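PDB 5JSC: putative acyl-CoA dehydrogenase from Burkholderia xenovorans, which is of unknown specific function but belongs to the acyl-CoA dehydrogenase family of flavoproteins and holds flavin-adenine dinucleotide. Local coordinates for residues Gln112-Gly117 and Met255-Ile260; Phe261-Ala266 and Arg333-Ala338; Ala268-Ala273 and Leu316-Ala321. All coordinates share one frame; numbering follows the deposited sequence.

Contact 1: Gln112-Gly117 and Met255-Ile260; sequences QGLGSG and MRTLDI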
loop_
_atom_site.group_PDB
_atom_site.type_symbol
_atom_site.label_atom_id
_atom_site.label_comp_id
_atom_site.label_asym_id
_atom_site.label_seq_id
_atom_site.Cartn_x
_atom_site.Cartn_y
_atom_site.Cartn_z
ATOM N N GLN C 112 17.497 -30.377 -4.582
ATOM C CA GLN C 112 18.663 -31.144 -4.167
ATOM C C GLN C 112 19.212 -30.632 -2.844
ATOM O O GLN C 112 19.793 -31.405 -2.081
ATOM C CB GLN C 112 19.737 -31.097 -5.250
ATOM C CG GLN C 112 19.321 -31.766 -6.554
ATOM C CD GLN C 112 18.948 -33.220 -6.358
ATOM O OE1 GLN C 112 17.766 -33.561 -6.291
ATOM N NE2 GLN C 112 19.958 -34.095 -6.264
ATOM N N GLY C 113 19.042 -29.342 -2.559
ATOM C CA GLY C 113 19.385 -28.788 -1.266
ATOM C C GLY C 113 18.353 -29.113 -0.198
ATOM O O GLY C 113 18.659 -29.797 0.779
ATOM N N LEU C 114 17.118 -28.630 -0.377
ATOM C CA LEU C 114 16.097 -28.815 0.656
ATOM C C LEU C 114 15.854 -30.294 0.948
ATOM O O LEU C 114 15.723 -30.691 2.117
ATOM C CB LEU C 114 14.797 -28.130 0.221
ATOM C CG LEU C 114 13.616 -28.303 1.183
ATOM C CD1 LEU C 114 13.891 -27.620 2.512
ATOM C CD2 LEU C 114 12.335 -27.762 0.540
ATOM N N GLY C 115 15.804 -31.127 -0.094
ATOM C CA GLY C 115 15.534 -32.543 0.080
ATOM C C GLY C 115 16.635 -33.311 0.774
ATOM O O GLY C 115 16.364 -34.369 1.352
ATOM N N SER C 116 17.878 -32.827 0.716
ATOM C CA SER C 116 18.967 -33.503 1.406
ATOM C C SER C 116 19.416 -32.793 2.673
ATOM O O SER C 116 20.237 -33.349 3.407
ATOM C CB SER C 116 20.180 -33.669 0.476
ATOM O OG SER C 116 20.780 -32.414 0.170
ATOM N N GLY C 117 18.912 -31.588 2.946
ATOM C CA GLY C 117 19.457 -30.801 4.040
ATOM C C GLY C 117 19.339 -31.483 5.392
ATOM O O GLY C 117 20.228 -31.359 6.238
ATOM N N MET C 255 12.640 -27.812 11.142
ATOM C CA MET C 255 12.763 -26.362 11.261
ATOM C C MET C 255 14.165 -25.892 10.904
ATOM O O MET C 255 14.329 -24.855 10.250
ATOM C CB MET C 255 12.402 -25.914 12.675
ATOM C CG MET C 255 10.960 -26.214 13.059
ATOM S SD MET C 255 9.788 -25.375 11.978
ATOM C CE MET C 255 9.100 -26.739 11.057
ATOM N N ARG C 256 15.191 -26.628 11.346
ATOM C CA ARG C 256 16.561 -26.227 11.041
ATOM C C ARG C 256 16.856 -26.342 9.552
ATOM O O ARG C 256 17.627 -25.542 9.008
ATOM C CB ARG C 256 17.550 -27.074 11.838
ATOM C CG ARG C 256 17.597 -26.725 13.321
ATOM C CD ARG C 256 18.450 -27.730 14.091
ATOM N NE ARG C 256 19.831 -27.748 13.613
ATOM C CZ ARG C 256 20.627 -28.815 13.651
ATOM N NH1 ARG C 256 20.180 -29.968 14.135
ATOM N NH2 ARG C 256 21.869 -28.734 13.196
ATOM N N THR C 257 16.258 -27.329 8.883
ATOM C CA THR C 257 16.443 -27.454 7.443
ATOM C C THR C 257 15.804 -26.274 6.721
ATOM O O THR C 257 16.407 -25.678 5.818
ATOM C CB THR C 257 15.858 -28.784 6.959
ATOM O OG1 THR C 257 16.483 -29.868 7.670
ATOM C CG2 THR C 257 16.091 -28.970 5.465
ATOM N N LEU C 258 14.590 -25.910 7.121
ATOM C CA LEU C 258 13.926 -24.753 6.531
ATOM C C LEU C 258 14.681 -23.453 6.804
ATOM O O LEU C 258 14.657 -22.537 5.970
ATOM C CB LEU C 258 12.494 -24.668 7.060
ATOM C CG LEU C 258 11.577 -25.746 6.484
ATOM C CD1 LEU C 258 10.351 -25.912 7.370
ATOM C CD2 LEU C 258 11.166 -25.378 5.054
ATOM N N ASP C 259 15.343 -23.342 7.958
ATOM C CA ASP C 259 16.096 -22.126 8.255
ATOM C C ASP C 259 17.240 -21.925 7.277
ATOM O O ASP C 259 17.604 -20.782 6.973
ATOM C CB ASP C 259 16.643 -22.171 9.678
ATOM C CG ASP C 259 15.604 -21.821 10.714
ATOM O OD1 ASP C 259 14.549 -21.258 10.345
ATOM O OD2 ASP C 259 15.854 -22.099 11.911
ATOM N N ILE C 260 17.828 -23.014 6.785
ATOM C CA ILE C 260 18.844 -22.895 5.748
ATOM C C ILE C 260 18.217 -22.405 4.453
ATOM O O ILE C 260 18.667 -21.424 3.849
ATOM C CB ILE C 260 19.551 -24.244 5.531
ATOM C CG1 ILE C 260 20.163 -24.743 6.839
ATOM C CG2 ILE C 260 20.599 -24.123 4.417
ATOM C CD1 ILE C 260 20.772 -26.121 6.713
#
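T257 lays its hydroxyl against the backbone of G117, T257 OG1 being 4.0 Å from G117 C, while the same oxygen is hydrogen-bonded to the carbonyl oxygen of L253 one turn earlier in helix 250-286. The polar half of the threonine is therefore satisfied within its own helix, and its methyl makes most of the contact with L114. With CG2 anti to the backbone N of T257 (chi1, measured to OG1, is -57°), T257 CG2 comes 3.8 Å from L114 O and 3.9 Å from L114 CD1. The two side chains meet at about a right angle. The same leucine methyl, L114 CD1, also reaches L258 CD2 at 4.3 Å.

Segments 112-117 and 255-260 run nearly antiparallel, at 157°, with axes 9.4 Å apart. G117 suits the closest backbone approach because a beta carbon there would point at T257; having none lets G117 CA and T257 CA come to 5.6 Å. Away from the interface, S116 OG donates to Q112 O at 2.7 Å, and the Q112 amide is tied to A140, A142 and V135.

The L114 side chain also lies about 5 Å from bound FAD and touches F144. No hydrogen bond links the segments: helix 103-122 packs on helix 250-286 here by apolar and van der Waals contact, while T257, S116 and Q112 bond elsewhere.

Contact 2: Phe261-Ala266 and Arg333-Ala338; sequences FRTSVA and REAAMA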
loop_
_atom_site.group_PDB
_atom_site.type_symbol
_atom_site.label_atom_id
_atom_site.label_comp_id
_atom_site.label_asym_id
_atom_site.label_seq_id
_atom_site.Cartn_x
_atom_site.Cartn_y
_atom_site.Cartn_z
ATOM N N PHE C 261 17.179 -23.084 3.990
ATOM C CA PHE C 261 16.781 -22.856 2.613
ATOM C C PHE C 261 15.718 -21.778 2.435
ATOM O O PHE C 261 15.492 -21.361 1.299
ATOM C CB PHE C 261 16.371 -24.189 1.985
ATOM C CG PHE C 261 17.550 -25.107 1.798
ATOM C CD1 PHE C 261 18.430 -24.899 0.751
ATOM C CD2 PHE C 261 17.830 -26.106 2.712
ATOM C CE1 PHE C 261 19.541 -25.696 0.587
ATOM C CE2 PHE C 261 18.945 -26.919 2.552
ATOM C CZ PHE C 261 19.804 -26.709 1.491
ATOM N N ARG C 262 15.117 -21.252 3.510
ATOM C CA ARG C 262 14.208 -20.120 3.323
ATOM C C ARG C 262 14.923 -18.932 2.685
ATOM O O ARG C 262 14.350 -18.244 1.836
ATOM C CB ARG C 262 13.551 -19.708 4.644
ATOM C CG ARG C 262 12.269 -20.492 4.960
ATOM C CD ARG C 262 11.787 -20.223 6.376
ATOM N NE ARG C 262 10.630 -21.047 6.699
ATOM C CZ ARG C 262 10.138 -21.198 7.924
ATOM N NH1 ARG C 262 10.724 -20.593 8.952
ATOM N NH2 ARG C 262 9.068 -21.959 8.121
ATOM N N THR C 263 16.182 -18.675 3.063
ATOM C CA THR C 263 16.892 -17.574 2.413
ATOM C C THR C 263 17.098 -17.856 0.926
ATOM O O THR C 263 17.084 -16.926 0.105
ATOM C CB THR C 263 18.233 -17.323 3.109
ATOM O OG1 THR C 263 18.018 -17.246 4.523
ATOM C CG2 THR C 263 18.856 -16.007 2.641
ATOM N N SER C 264 17.254 -19.130 0.557
ATOM C CA SER C 264 17.379 -19.477 -0.853
ATOM C C SER C 264 16.070 -19.275 -1.612
ATOM O O SER C 264 16.112 -18.981 -2.809
ATOM C CB SER C 264 17.890 -20.923 -0.999
ATOM O OG SER C 264 16.840 -21.880 -0.966
ATOM N N VAL C 265 14.908 -19.425 -0.952
ATOM C CA VAL C 265 13.640 -19.080 -1.601
ATOM C C VAL C 265 13.578 -17.587 -1.850
ATOM O O VAL C 265 13.083 -17.133 -2.890
ATOM C CB VAL C 265 12.432 -19.530 -0.752
ATOM C CG1 VAL C 265 11.101 -19.071 -1.391
ATOM C CG2 VAL C 265 12.435 -21.030 -0.584
ATOM N N ALA C 266 14.053 -16.800 -0.883
ATOM C CA ALA C 266 14.169 -15.363 -1.093
ATOM C C ALA C 266 15.058 -15.058 -2.286
ATOM O O ALA C 266 14.744 -14.175 -3.092
ATOM C CB ALA C 266 14.705 -14.695 0.170
ATOM N N ARG C 333 15.157 -15.271 12.327
ATOM C CA ARG C 333 14.502 -13.988 12.054
ATOM C C ARG C 333 14.887 -13.442 10.685
ATOM O O ARG C 333 14.022 -13.028 9.899
ATOM C CB ARG C 333 14.849 -12.958 13.136
ATOM C CG ARG C 333 14.119 -11.610 12.931
ATOM C CD ARG C 333 14.738 -10.418 13.682
ATOM N NE ARG C 333 14.467 -10.441 15.119
ATOM C CZ ARG C 333 14.729 -9.433 15.947
ATOM N NH1 ARG C 333 15.264 -8.307 15.491
ATOM N NH2 ARG C 333 14.463 -9.554 17.238
ATOM N N GLU C 334 16.190 -13.410 10.395
ATOM C CA GLU C 334 16.668 -12.739 9.192
ATOM C C GLU C 334 16.281 -13.498 7.932
ATOM O O GLU C 334 15.994 -12.872 6.900
ATOM C CB GLU C 334 18.186 -12.563 9.280
ATOM C CG GLU C 334 18.634 -11.638 10.414
ATOM C CD GLU C 334 18.734 -12.312 11.788
ATOM O OE1 GLU C 334 18.440 -13.526 11.909
ATOM O OE2 GLU C 334 19.127 -11.621 12.753
ATOM N N ALA C 335 16.255 -14.837 8.000
ATOM C CA ALA C 335 15.780 -15.636 6.873
ATOM C C ALA C 335 14.293 -15.425 6.640
ATOM O O ALA C 335 13.850 -15.328 5.490
ATOM C CB ALA C 335 16.072 -17.124 7.109
ATOM N N ALA C 336 13.505 -15.373 7.719
ATOM C CA ALA C 336 12.077 -15.109 7.577
ATOM C C ALA C 336 11.840 -13.748 6.939
ATOM O O ALA C 336 11.002 -13.613 6.032
ATOM C CB ALA C 336 11.386 -15.185 8.944
ATOM N N MET C 337 12.571 -12.727 7.398
ATOM C CA MET C 337 12.449 -11.392 6.811
ATOM C C MET C 337 12.758 -11.415 5.321
ATOM O O MET C 337 12.037 -10.815 4.513
ATOM C CB MET C 337 13.405 -10.421 7.493
ATOM C CG MET C 337 12.882 -9.664 8.645
ATOM S SD MET C 337 14.028 -8.284 8.887
ATOM C CE MET C 337 13.340 -7.657 10.422
ATOM N N ALA C 338 13.859 -12.067 4.943
ATOM C CA ALA C 338 14.265 -12.098 3.543
ATOM C C ALA C 338 13.237 -12.825 2.692
ATOM O O ALA C 338 12.873 -12.355 1.610
ATOM C CB ALA C 338 15.631 -12.766 3.413
#
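T263 and A335 make the closest meeting of the two helices: the threonine hydroxyl T263 OG1 lies 3.2 Å from A335 CB, a van der Waals contact of an oxygen on a methyl. The torsion that sets it (chi1 -49°) puts OG1 beside the backbone N of T263 and CG2 anti to that N. From roughly a right angle to that approach, R262 CB comes more loosely, 4.4 Å from A335 CB. One turn on the roles reverse, the methyl now belonging to 261-266 and the oxygen being a backbone carbonyl of 333-338: A266 CB rests 3.3 Å from A338 O. The same A266 CB is 3.9 Å from A338 CB.

Alanine suits these positions because a single methyl fills the narrow seam, letting T263 CA and A335 CA approach to 5.0 Å. The segment axes are accordingly only 8.1 Å apart and run in nearly the same direction, at 24°.

The polar ends of R262, S264 and E334 find partners away from the seam. R262 begins toward A335, but its NE donates to the carbonyl oxygen of E382. S264 OG donates to F261 O at 2.7 Å, approaching one lone pair of the carbonyl oxygen within the plane of the C=O, at 128°. F261 O thus takes two donors, this hydroxyl and the V265 amide. E334 OE2 is hydrogen-bonded to H18 ND1 of a second subunit.

Within the C-terminal region the nearly parallel pair is flanked by helix 88-101 against T263 and S264, helix 298-325 against A266 and E334, and helix 385-405 against R262 and A336.

Contact 3: Ala268-Ala273 and Leu316-Ala321; sequences ASLGFA and LLVYRA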
loop_
_atom_site.group_PDB
_atom_site.type_symbol
_atom_site.label_atom_id
_atom_site.label_comp_id
_atom_site.label_asym_id
_atom_site.label_seq_id
_atom_site.Cartn_x
_atom_site.Cartn_y
_atom_site.Cartn_z
ATOM N N ALA C 268 15.646 -17.018 -4.922
ATOM C CA ALA C 268 14.932 -17.350 -6.155
ATOM C C ALA C 268 13.922 -16.267 -6.505
ATOM O O ALA C 268 13.819 -15.859 -7.670
ATOM C CB ALA C 268 14.237 -18.708 -6.035
ATOM N N SER C 269 13.177 -15.781 -5.508
ATOM C CA SER C 269 12.234 -14.685 -5.729
ATOM C C SER C 269 12.937 -13.487 -6.345
ATOM O O SER C 269 12.445 -12.874 -7.304
ATOM C CB SER C 269 11.595 -14.268 -4.401
ATOM O OG SER C 269 10.888 -15.329 -3.794
ATOM N N LEU C 270 14.095 -13.145 -5.790
ATOM C CA LEU C 270 14.894 -12.036 -6.288
ATOM C C LEU C 270 15.309 -12.256 -7.737
ATOM O O LEU C 270 15.267 -11.322 -8.545
ATOM C CB LEU C 270 16.118 -11.878 -5.381
ATOM C CG LEU C 270 17.250 -10.961 -5.826
ATOM C CD1 LEU C 270 16.747 -9.530 -5.953
ATOM C CD2 LEU C 270 18.397 -11.042 -4.807
ATOM N N GLY C 271 15.730 -13.478 -8.078
ATOM C CA GLY C 271 16.089 -13.769 -9.462
ATOM C C GLY C 271 14.925 -13.595 -10.422
ATOM O O GLY C 271 15.069 -13.005 -11.497
ATOM N N PHE C 272 13.749 -14.121 -10.053
ATOM C CA PHE C 272 12.556 -13.883 -10.861
ATOM C C PHE C 272 12.294 -12.386 -11.014
ATOM O O PHE C 272 11.979 -11.910 -12.116
ATOM C CB PHE C 272 11.344 -14.576 -10.233
ATOM C CG PHE C 272 11.391 -16.086 -10.289
ATOM C CD1 PHE C 272 11.732 -16.755 -11.467
ATOM C CD2 PHE C 272 11.079 -16.842 -9.160
ATOM C CE1 PHE C 272 11.766 -18.140 -11.514
ATOM C CE2 PHE C 272 11.110 -18.233 -9.203
ATOM C CZ PHE C 272 11.461 -18.883 -10.379
ATOM N N ALA C 273 12.423 -11.623 -9.921
ATOM C CA ALA C 273 12.222 -10.175 -9.991
ATOM C C ALA C 273 13.232 -9.514 -10.925
ATOM O O ALA C 273 12.877 -8.610 -11.697
ATOM C CB ALA C 273 12.293 -9.558 -8.593
ATOM N N LEU C 316 19.575 -6.960 -0.551
ATOM C CA LEU C 316 20.289 -6.678 0.691
ATOM C C LEU C 316 19.812 -7.587 1.818
ATOM O O LEU C 316 20.630 -8.116 2.582
ATOM C CB LEU C 316 20.129 -5.204 1.063
ATOM C CG LEU C 316 20.975 -4.260 0.182
ATOM C CD1 LEU C 316 20.443 -2.815 0.218
ATOM C CD2 LEU C 316 22.452 -4.308 0.610
ATOM N N LEU C 317 18.491 -7.798 1.929
ATOM C CA LEU C 317 17.981 -8.703 2.961
ATOM C C LEU C 317 18.409 -10.148 2.719
ATOM O O LEU C 317 18.742 -10.864 3.676
ATOM C CB LEU C 317 16.461 -8.607 3.041
ATOM C CG LEU C 317 15.917 -7.305 3.618
ATOM C CD1 LEU C 317 14.425 -7.225 3.311
ATOM C CD2 LEU C 317 16.140 -7.246 5.114
ATOM N N VAL C 318 18.386 -10.602 1.459
ATOM C CA VAL C 318 18.820 -11.963 1.139
ATOM C C VAL C 318 20.257 -12.176 1.580
ATOM O O VAL C 318 20.573 -13.135 2.297
ATOM C CB VAL C 318 18.671 -12.242 -0.369
ATOM C CG1 VAL C 318 19.398 -13.537 -0.750
ATOM C CG2 VAL C 318 17.207 -12.315 -0.757
ATOM N N TYR C 319 21.153 -11.288 1.155
ATOM C CA TYR C 319 22.565 -11.551 1.385
ATOM C C TYR C 319 23.026 -11.105 2.764
ATOM O O TYR C 319 24.023 -11.638 3.255
ATOM C CB TYR C 319 23.384 -10.958 0.227
ATOM C CG TYR C 319 23.062 -11.789 -0.999
ATOM C CD1 TYR C 319 23.549 -13.090 -1.117
ATOM C CD2 TYR C 319 22.195 -11.324 -1.992
ATOM C CE1 TYR C 319 23.216 -13.892 -2.203
ATOM C CE2 TYR C 319 21.856 -12.124 -3.077
ATOM C CZ TYR C 319 22.370 -13.413 -3.179
ATOM O OH TYR C 319 22.041 -14.228 -4.235
ATOM N N ARG C 320 22.282 -10.227 3.449
ATOM C CA ARG C 320 22.516 -10.057 4.880
ATOM C C ARG C 320 22.259 -11.363 5.613
ATOM O O ARG C 320 23.079 -11.807 6.421
ATOM C CB ARG C 320 21.632 -8.935 5.448
ATOM C CG ARG C 320 21.846 -8.634 6.943
ATOM C CD ARG C 320 21.050 -9.561 7.881
ATOM N NE ARG C 320 19.603 -9.397 7.720
ATOM C CZ ARG C 320 18.867 -8.554 8.439
ATOM N NH1 ARG C 320 19.424 -7.806 9.382
ATOM N NH2 ARG C 320 17.561 -8.457 8.216
ATOM N N ALA C 321 21.115 -11.998 5.339
ATOM C CA ALA C 321 20.800 -13.261 6.000
ATOM C C ALA C 321 21.799 -14.349 5.630
ATOM O O ALA C 321 22.239 -15.117 6.499
ATOM C CB ALA C 321 19.377 -13.705 5.653
#
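Segments 268-273 and 316-321 stand well apart at the backbone, their nearest CA atoms being L270 CA and V318 CA at 8.4 Å, and the gap is bridged by side chains. L270 carries the contact from its side. Its CG is anti to the backbone N (chi1 169°), which extends the branched end across to the other helix, where the methyl L270 CD2 meets two neighbours: Y319 CE2 at 4.0 Å and V318 CG2 at 4.4 Å. The leucine approaches the ring obliquely.

V318 and Y319 form a unit of their own. V318 CG1 lies 3.6 Å above the plane of the Y319 ring, over its centre, so one valine methyl backs the aromatic face while the other, CG2, is turned to L270. A beta-branched residue suits this double duty. The ring is also fixed at its far end, where Y319 OH is hydrogen-bonded to E96 of helix 88-101, and the F26 ring meets it with the planes at about 55°. Tyrosine thus offers carbon to L270 and a hydroxyl to the E96 carboxylate.

Nearby, R320 makes a salt bridge to D312 of a second subunit, and L316 packs on L316 of that subunit. Such apolar packing between long helices is characteristic of the C-terminal helical bundle of the acyl-CoA dehydrogenase fold, which here also borders a subunit interface.

How the contacts relate
All three contacts share helix 250-286. Contact 1 joins it to helix 103-122 of the N-terminal family region, contact 2 to helix 332-356 and contact 3 to helix 298-325, both of the C-terminal region. Along the chain contact 1 is complete before contact 2 begins, and both halves of contact 3 lie between those of contact 2. Centres are about 12 Å apart for contacts 1 and 2, about 8 Å for 2 and 3, and about 17 Å for 1 and 3. F261 CZ, 3.3 Å from G113 C, links the first two; T263 CG2, 3.4 Å from V318 O, the others. One long helix thus carries all three; contact 1 lies near a bound FAD, and contacts 2 and 3 both touch the second subunit.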